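Local coordinates for Alr1585 protein (Nostoc sp., PDB 5C2I) that acts as a haem-containing DyP-type (dye-decolorizing) peroxidase, an oxidoreductase that probably uses hydrogen peroxide to oxidise dyes and related substrates, at residues A[183-188]-A[367-372]; A[272-277]-A[440-444]. The protein carries 1 engineered substitution. All blocks are in the same frame, centred on the assembly; numbering follows the deposited sequence.

Interaction 1 of 2, residues A[183-188]-A[367-372]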
loop_
_atom_site.group_PDB
_atom_site.type_symbol
_atom_site.label_atom_id
_atom_site.label_comp_id
_atom_site.label_asym_id
_atom_site.label_seq_id
_atom_site.Cartn_x
_atom_site.Cartn_y
_atom_site.Cartn_z
ATOM N N GLU A 183 8.033 27.503 0.371
ATOM C CA GLU A 183 7.890 26.234 1.059
ATOM C C GLU A 183 6.883 25.340 0.326
ATOM O O GLU A 183 5.940 25.826 -0.332
ATOM C CB GLU A 183 7.448 26.438 2.505
ATOM C CG GLU A 183 8.418 27.244 3.388
ATOM C CD GLU A 183 9.693 26.509 3.758
ATOM O OE1 GLU A 183 9.791 25.262 3.612
ATOM O OE2 GLU A 183 10.638 27.214 4.218
ATOM N N ASP A 184 7.079 24.026 0.485
ATOM C CA ASP A 184 6.148 23.016 0.026
ATOM C C ASP A 184 5.739 22.204 1.255
ATOM O O ASP A 184 6.450 21.301 1.677
ATOM C CB ASP A 184 6.807 22.111 -1.014
ATOM C CG ASP A 184 6.939 22.788 -2.371
ATOM O OD1 ASP A 184 7.914 23.576 -2.581
ATOM O OD2 ASP A 184 6.031 22.569 -3.207
ATOM N N GLY A 185 4.619 22.592 1.836
ATOM C CA GLY A 185 4.096 21.977 3.039
ATOM C C GLY A 185 3.389 20.680 2.753
ATOM O O GLY A 185 2.844 20.455 1.667
ATOM N N PHE A 186 3.426 19.793 3.736
ATOM C CA PHE A 186 2.761 18.505 3.630
ATOM C C PHE A 186 2.269 18.048 4.998
ATOM O O PHE A 186 2.656 18.608 6.035
ATOM C CB PHE A 186 3.686 17.455 3.008
ATOM C CG PHE A 186 4.931 17.192 3.798
ATOM C CD1 PHE A 186 4.944 16.209 4.787
ATOM C CD2 PHE A 186 6.056 17.917 3.577
ATOM C CE1 PHE A 186 6.102 15.972 5.519
ATOM C CE2 PHE A 186 7.222 17.680 4.304
ATOM C CZ PHE A 186 7.230 16.708 5.276
ATOM N N ILE A 187 1.458 17.006 4.993
ATOM C CA ILE A 187 0.881 16.458 6.218
ATOM C C ILE A 187 1.597 15.185 6.551
ATOM O O ILE A 187 1.606 14.221 5.784
ATOM C CB ILE A 187 -0.635 16.156 6.052
ATOM C CG1 ILE A 187 -1.404 17.393 5.607
ATOM C CG2 ILE A 187 -1.238 15.588 7.330
ATOM C CD1 ILE A 187 -1.370 18.590 6.515
ATOM N N LEU A 188 2.265 15.195 7.684
ATOM C CA LEU A 188 2.907 14.048 8.243
ATOM C C LEU A 188 1.908 13.197 9.019
ATOM O O LEU A 188 1.071 13.732 9.712
ATOM C CB LEU A 188 4.015 14.564 9.152
ATOM C CG LEU A 188 5.134 13.677 9.593
ATOM C CD1 LEU A 188 5.963 13.232 8.400
ATOM C CD2 LEU A 188 6.004 14.491 10.548
ATOM N N VAL A 367 1.445 23.181 9.049
ATOM C CA VAL A 367 1.768 22.028 8.198
ATOM C C VAL A 367 3.237 21.728 8.390
ATOM O O VAL A 367 3.983 22.562 8.938
ATOM C CB VAL A 367 1.483 22.251 6.706
ATOM C CG1 VAL A 367 -0.003 22.428 6.458
ATOM C CG2 VAL A 367 2.223 23.457 6.184
ATOM N N SER A 368 3.675 20.587 7.901
ATOM C CA SER A 368 5.076 20.191 8.097
ATOM C C SER A 368 5.957 20.542 6.891
ATOM O O SER A 368 5.479 20.675 5.777
ATOM C CB SER A 368 5.121 18.683 8.370
ATOM O OG SER A 368 4.640 18.467 9.694
ATOM N N TYR A 369 7.249 20.645 7.153
ATOM C CA TYR A 369 8.283 20.711 6.106
ATOM C C TYR A 369 9.446 19.781 6.403
ATOM O O TYR A 369 9.633 19.305 7.531
ATOM C CB TYR A 369 8.817 22.133 5.954
ATOM C CG TYR A 369 9.769 22.620 7.024
ATOM C CD1 TYR A 369 9.304 23.252 8.179
ATOM C CD2 TYR A 369 11.153 22.510 6.855
ATOM C CE1 TYR A 369 10.191 23.728 9.133
ATOM C CE2 TYR A 369 12.049 22.960 7.810
ATOM C CZ TYR A 369 11.560 23.554 8.960
ATOM O OH TYR A 369 12.434 24.045 9.885
ATOM N N GLY A 370 10.225 19.496 5.369
ATOM C CA GLY A 370 11.401 18.672 5.491
ATOM C C GLY A 370 11.117 17.187 5.353
ATOM O O GLY A 370 10.380 16.792 4.497
ATOM N N GLU A 371 11.742 16.372 6.200
ATOM C CA GLU A 371 11.682 14.915 6.127
ATOM C C GLU A 371 10.243 14.424 6.200
ATOM O O GLU A 371 9.509 14.805 7.123
ATOM C CB GLU A 371 12.457 14.318 7.323
ATOM C CG GLU A 371 12.395 12.807 7.387
ATOM C CD GLU A 371 12.960 12.206 6.126
ATOM O OE1 GLU A 371 14.189 12.357 5.956
ATOM O OE2 GLU A 371 12.167 11.680 5.277
ATOM N N ASN A 372 9.813 13.624 5.229
ATOM C CA ASN A 372 8.446 13.131 5.219
ATOM C C ASN A 372 8.254 11.707 5.756
ATOM O O ASN A 372 7.117 11.246 5.936
ATOM C CB ASN A 372 7.828 13.299 3.820
ATOM C CG ASN A 372 8.264 12.247 2.823
ATOM O OD1 ASN A 372 7.434 11.485 2.387
ATOM N ND2 ASN A 372 9.511 12.239 2.413
#
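A single antiparallel bridge, Phe186 opposite Ser368, is the backbone link between these segments. Phe186 N donates to Ser368 O (3.0 Å), and Ser368 N returns the bond to Phe186 O (2.9 Å), satisfying N and O of both residues. Ser368 O also takes a CA-H...O contact from Gly185 CA at 3.3 Å. The strands cross at 122°. The Phe186 ring lies in the 368-372 bend: Ser368 O sits over one face, the carbonyl oxygens of Gly370 and Glu371 meet its edge, and His198 gives Glu371 O a hydrogen bond. Glu183 OE2 is hydrogen-bonded to His181 and salt-bridged to Lys258; OE1 bonds a glycerol, probably from crystallisation. Asp184 OD1 makes a salt bridge with Arg182 of its own chain and a hydrogen bond with Asn167 of the second subunit, whose Gln164 bridges Asp184 O and Gly370 N. The contact joins the two alpha+beta halves of the DyP-type fold, strand 177-189 beside 42-50 to strand 363-369 beside 383-390, against helix 159-176 of the second subunit.

Interaction 2 of 2, residues A[272-277]-A[440-444]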
loop_
_atom_site.group_PDB
_atom_site.type_symbol
_atom_site.label_atom_id
_atom_site.label_comp_id
_atom_site.label_asym_id
_atom_site.label_seq_id
_atom_site.Cartn_x
_atom_site.Cartn_y
_atom_site.Cartn_z
ATOM N N LYS A 272 16.489 10.416 28.178
ATOM C CA LYS A 272 17.250 10.730 29.365
ATOM C C LYS A 272 16.337 11.133 30.538
ATOM O O LYS A 272 16.554 10.730 31.684
ATOM C CB LYS A 272 18.295 11.789 29.089
ATOM C CG LYS A 272 19.099 12.016 30.367
ATOM C CD LYS A 272 20.503 12.498 30.195
ATOM C CE LYS A 272 21.168 12.672 31.548
ATOM N NZ LYS A 272 22.442 13.434 31.470
ATOM N N LEU A 273 15.343 11.953 30.242
ATOM C CA LEU A 273 14.341 12.352 31.224
ATOM C C LEU A 273 13.656 11.130 31.798
ATOM O O LEU A 273 13.556 10.985 33.028
ATOM C CB LEU A 273 13.316 13.291 30.557
ATOM C CG LEU A 273 12.098 13.691 31.386
ATOM C CD1 LEU A 273 12.507 14.468 32.641
ATOM C CD2 LEU A 273 11.126 14.476 30.530
ATOM N N ALA A 274 13.260 10.205 30.917
ATOM C CA ALA A 274 12.608 8.982 31.347
ATOM C C ALA A 274 13.513 8.156 32.267
ATOM O O ALA A 274 13.070 7.628 33.296
ATOM C CB ALA A 274 12.189 8.169 30.129
ATOM N N GLN A 275 14.775 8.055 31.909
ATOM C CA GLN A 275 15.724 7.265 32.717
ATOM C C GLN A 275 15.925 7.929 34.074
ATOM O O GLN A 275 15.985 7.241 35.088
ATOM C CB GLN A 275 17.094 7.151 32.071
ATOM C CG GLN A 275 17.159 6.464 30.728
ATOM C CD GLN A 275 18.578 6.412 30.171
ATOM O OE1 GLN A 275 19.570 6.305 30.936
ATOM N NE2 GLN A 275 18.690 6.465 28.826
ATOM N N LYS A 276 16.052 9.245 34.092
ATOM C CA LYS A 276 16.261 9.985 35.352
ATOM C C LYS A 276 15.084 9.817 36.315
ATOM O O LYS A 276 15.272 9.546 37.527
ATOM C CB LYS A 276 16.577 11.465 35.057
ATOM C CG LYS A 276 18.010 11.622 34.587
ATOM C CD LYS A 276 19.043 11.150 35.638
ATOM C CE LYS A 276 19.149 12.083 36.828
ATOM N NZ LYS A 276 20.304 11.811 37.745
ATOM N N LEU A 277 13.866 9.905 35.773
ATOM C CA LEU A 277 12.675 9.710 36.573
ATOM C C LEU A 277 12.303 8.251 36.799
ATOM O O LEU A 277 11.350 7.962 37.534
ATOM C CB LEU A 277 11.485 10.429 35.928
ATOM C CG LEU A 277 11.643 11.937 35.751
ATOM C CD1 LEU A 277 10.510 12.480 34.916
ATOM C CD2 LEU A 277 11.718 12.621 37.110
ATOM N N GLU A 440 11.030 16.079 40.784
ATOM C CA GLU A 440 12.457 16.152 40.596
ATOM C C GLU A 440 12.735 17.176 39.474
ATOM O O GLU A 440 12.012 17.225 38.487
ATOM C CB GLU A 440 12.958 14.790 40.199
ATOM C CG GLU A 440 14.384 14.768 39.740
ATOM C CD GLU A 440 14.945 13.349 39.723
ATOM O OE1 GLU A 440 14.502 12.522 40.556
ATOM O OE2 GLU A 440 15.829 13.084 38.882
ATOM N N GLU A 441 13.759 18.008 39.652
ATOM C CA GLU A 441 14.091 19.027 38.633
ATOM C C GLU A 441 14.846 18.412 37.453
ATOM O O GLU A 441 15.692 17.552 37.642
ATOM C CB GLU A 441 14.953 20.144 39.238
ATOM C CG GLU A 441 14.176 21.100 40.117
ATOM C CD GLU A 441 15.045 22.213 40.662
ATOM O OE1 GLU A 441 16.273 22.067 40.679
ATOM O OE2 GLU A 441 14.478 23.253 41.053
ATOM N N TYR A 442 14.528 18.854 36.239
ATOM C CA TYR A 442 15.282 18.466 35.045
ATOM C C TYR A 442 15.138 19.607 34.050
ATOM O O TYR A 442 14.020 20.114 33.820
ATOM C CB TYR A 442 14.738 17.156 34.459
ATOM C CG TYR A 442 15.453 16.589 33.278
ATOM C CD1 TYR A 442 15.196 17.054 31.982
ATOM C CD2 TYR A 442 16.339 15.539 33.430
ATOM C CE1 TYR A 442 15.842 16.516 30.871
ATOM C CE2 TYR A 442 16.993 14.998 32.325
ATOM C CZ TYR A 442 16.727 15.488 31.046
ATOM O OH TYR A 442 17.372 14.908 29.982
ATOM N N ASN A 443 16.258 20.020 33.478
ATOM C CA ASN A 443 16.250 21.111 32.486
ATOM C C ASN A 443 16.057 20.494 31.107
ATOM O O ASN A 443 17.018 20.030 30.503
ATOM C CB ASN A 443 17.544 21.897 32.485
ATOM C CG ASN A 443 17.569 23.049 33.449
ATOM O OD1 ASN A 443 17.970 24.147 33.036
ATOM N ND2 ASN A 443 17.163 22.848 34.688
ATOM N N PHE A 444 14.809 20.448 30.629
ATOM C CA PHE A 444 14.567 19.900 29.327
ATOM C C PHE A 444 14.977 20.973 28.315
ATOM O O PHE A 444 14.606 22.149 28.434
ATOM C CB PHE A 444 13.107 19.477 29.112
ATOM C CG PHE A 444 12.925 18.601 27.905
ATOM C CD1 PHE A 444 13.145 17.239 27.989
ATOM C CD2 PHE A 444 12.537 19.159 26.672
ATOM C CE1 PHE A 444 13.011 16.423 26.876
ATOM C CE2 PHE A 444 12.411 18.348 25.564
ATOM C CZ PHE A 444 12.637 16.982 25.662
HETATM O O HOH W 1 14.233 9.806 39.986
#
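Starting at Lys272, the helix meets the strand through aliphatic carbon: Lys272 CB lies 3.4 Å from Tyr442 OH, a hydroxyl hydrogen-bonded to Asp269 one turn earlier. Leu273 follows as the central apolar contact. Its CD1 sits over the Tyr442 ring in a CH-pi contact, 3.9 Å from the centroid and 22° off the normal, while Leu273 CD2 reaches Phe444 CD1 at 4.3 Å. One turn on, Lys276 brings CG to the edge of the same tyrosine, 4.2 Å from Tyr442 CE2. Its carbonyl is tied to the strand by a water, which donates to Lys276 O at 2.7 Å and to Glu440 OE1 at 2.8 Å. Leu277 closes the segment with CD2 4.0 Å from Glu440 CB. No direct hydrogen bond crosses; the axes run nearly antiparallel (158°), 10.2 Å apart. Trp430 of partner strand 428-431 also lies against Leu273 and Leu277. This is the C-terminal end of helix 263-277 packed on a beta hairpin, at the periphery of the C-terminal half of this DyP-type peroxidase.

From the N terminus, the chain first passes 183-188 in the N-terminal sheet, then 272-277 at the end of helix 263-277. It returns at 367-372 to close interaction 1, a loop of 178 intervening residues, and only at 440-444 does interaction 2 close, across 162. The loops therefore cross rather than nest: each encloses one segment of the other. Interaction 1 joins the two halves of the chain, sheet to sheet, and lies at the interface with a second subunit. Interaction 2 stays within the C-terminal half, fixing helix 263-277 to hairpin 428-442, where no other chain of the assembly touches it. The nearest atoms of interaction 1 and interaction 2 are about 17 Å apart, so the two do not touch.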